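Local coordinates for galactitol-1-phosphate 5-dehydrogenase (Escherichia coli, PDB 4UEJ), which oxidises galactitol 1-phosphate to D-tagatose 6-phosphate with NAD(+), as a homodimeric zinc-containing dehydrogenase, at residues N163-G168 with T189-S194. Residues are numbered along the deposited sequence; the frame is centred on the assembly and turned at random.
Sequences NVIIIG and TAIDIS
The carbonyl oxygen of V164 accepts two hydrogen bonds, one from T189 N at 2.8 Å and one from a water that also bonds T189 OG1; T189 OG1 is also hydrogen-bonded to Q208 NE2. This starts a parallel strand pair in a beta-alpha-beta unit of a Rossmann-type domain, with helix 171-182 making the crossover. As expected of parallel strands, T189 and I191 each use both N-H and C=O across the contact, pairing in turn with V164, I166 and G168. On one sheet face I191 lies against I165 and I167, with T189 alongside I165; CG1 is anti to the carbonyl carbon and the side chain then extended (chi2 -179°), which brings I191 CD1 to 3.6 Å from I165 CG2. Helix 240-249 packs on this face, while I166 and A190 meet I177 on the other. D192, ending strand 187-192, reaches with OD1 to A169 N in what is probably the glycine-rich dinucleotide-binding turn; its OD2 accepts from S194 N, closing an Asx turn. An alanine here would probably leave both amides without these acceptors and free the glycine-rich turn from its tie to strand 187-192. The last backbone bond, from G168 N just beyond strand 163-167 to I191 O, is almost straight at 179°.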
loop_
_atom_site.group_PDB
_atom_site.type_symbol
_atom_site.label_atom_id
_atom_site.label_comp_id
_atom_site.label_asym_id
_atom_site.label_seq_id
_atom_site.Cartn_x
_atom_site.Cartn_y
_atom_site.Cartn_z
ATOM N N ASN A 163 -2.732 2.545 17.339
ATOM C CA ASN A 163 -3.013 3.964 17.344
ATOM C C ASN A 163 -3.743 4.300 16.059
ATOM O O ASN A 163 -3.139 4.428 14.992
ATOM C CB ASN A 163 -1.719 4.760 17.494
ATOM C CG ASN A 163 -1.127 4.605 18.875
ATOM O OD1 ASN A 163 -1.822 4.817 19.870
ATOM N ND2 ASN A 163 0.144 4.200 18.950
ATOM N N VAL A 164 -5.054 4.415 16.174
ATOM C CA VAL A 164 -5.911 4.545 15.013
ATOM C C VAL A 164 -6.077 6.013 14.686
ATOM O O VAL A 164 -6.262 6.865 15.574
ATOM C CB VAL A 164 -7.276 3.858 15.247
ATOM C CG1 VAL A 164 -8.253 4.135 14.097
ATOM C CG2 VAL A 164 -7.066 2.353 15.389
ATOM N N ILE A 165 -5.980 6.313 13.403
ATOM C CA ILE A 165 -6.208 7.665 12.923
ATOM C C ILE A 165 -7.276 7.581 11.851
ATOM O O ILE A 165 -7.106 6.871 10.855
ATOM C CB ILE A 165 -4.920 8.293 12.357
ATOM C CG1 ILE A 165 -3.814 8.272 13.413
ATOM C CG2 ILE A 165 -5.181 9.708 11.843
ATOM C CD1 ILE A 165 -2.484 8.847 12.910
ATOM N N ILE A 166 -8.380 8.290 12.056
ATOM C CA ILE A 166 -9.450 8.317 11.080
ATOM C C ILE A 166 -9.456 9.657 10.374
ATOM O O ILE A 166 -9.636 10.693 10.997
ATOM C CB ILE A 166 -10.843 8.083 11.723
ATOM C CG1 ILE A 166 -10.855 6.792 12.556
ATOM C CG2 ILE A 166 -11.917 8.093 10.628
ATOM C CD1 ILE A 166 -10.481 5.492 11.786
ATOM N N ILE A 167 -9.243 9.645 9.064
ATOM C CA ILE A 167 -9.229 10.895 8.324
ATOM C C ILE A 167 -10.561 11.006 7.590
ATOM O O ILE A 167 -10.936 10.134 6.808
ATOM C CB ILE A 167 -8.041 10.973 7.338
ATOM C CG1 ILE A 167 -6.713 10.839 8.083
ATOM C CG2 ILE A 167 -8.058 12.289 6.591
ATOM C CD1 ILE A 167 -5.523 10.596 7.137
ATOM N N GLY A 168 -11.301 12.066 7.875
ATOM C CA GLY A 168 -12.625 12.200 7.306
ATOM C C GLY A 168 -13.642 11.929 8.389
ATOM O O GLY A 168 -13.655 10.847 8.979
ATOM N N THR A 189 -7.480 9.010 16.887
ATOM C CA THR A 189 -7.306 10.405 16.508
ATOM C C THR A 189 -8.214 10.682 15.321
ATOM O O THR A 189 -8.292 9.855 14.421
ATOM C CB THR A 189 -5.841 10.697 16.128
ATOM O OG1 THR A 189 -5.021 10.590 17.300
ATOM C CG2 THR A 189 -5.698 12.087 15.523
ATOM N N ALA A 190 -8.896 11.821 15.305
ATOM C CA ALA A 190 -9.744 12.133 14.158
ATOM C C ALA A 190 -9.248 13.384 13.442
ATOM O O ALA A 190 -8.880 14.350 14.080
ATOM C CB ALA A 190 -11.202 12.311 14.599
ATOM N N ILE A 191 -9.247 13.354 12.112
ATOM C CA ILE A 191 -8.763 14.469 11.315
ATOM C C ILE A 191 -9.799 14.883 10.280
ATOM O O ILE A 191 -10.338 14.037 9.585
ATOM C CB ILE A 191 -7.436 14.109 10.603
ATOM C CG1 ILE A 191 -6.401 13.611 11.619
ATOM C CG2 ILE A 191 -6.930 15.299 9.807
ATOM C CD1 ILE A 191 -5.027 13.256 11.002
ATOM N N ASP A 192 -10.085 16.182 10.183
ATOM C CA ASP A 192 -11.080 16.664 9.224
ATOM C C ASP A 192 -10.853 18.127 8.865
ATOM O O ASP A 192 -10.233 18.864 9.632
ATOM C CB ASP A 192 -12.498 16.485 9.777
ATOM C CG ASP A 192 -13.557 16.542 8.689
ATOM O OD1 ASP A 192 -13.569 15.646 7.822
ATOM O OD2 ASP A 192 -14.381 17.478 8.694
ATOM N N ILE A 193 -11.349 18.536 7.697
ATOM C CA ILE A 193 -11.191 19.916 7.226
ATOM C C ILE A 193 -12.043 20.912 8.010
ATOM O O ILE A 193 -11.725 22.100 8.052
ATOM C CB ILE A 193 -11.541 20.063 5.721
ATOM C CG1 ILE A 193 -13.056 20.004 5.503
ATOM C CG2 ILE A 193 -10.821 19.009 4.886
ATOM C CD1 ILE A 193 -13.500 20.514 4.152
ATOM N N SER A 194 -13.127 20.437 8.619
ATOM C CA SER A 194 -13.983 21.286 9.445
ATOM C C SER A 194 -13.855 20.886 10.907
ATOM O O SER A 194 -13.315 19.828 11.212
ATOM C CB SER A 194 -15.446 21.194 9.003
ATOM O OG SER A 194 -15.642 21.816 7.747
HETATM O O HOH W 1 -4.353 7.729 17.418
#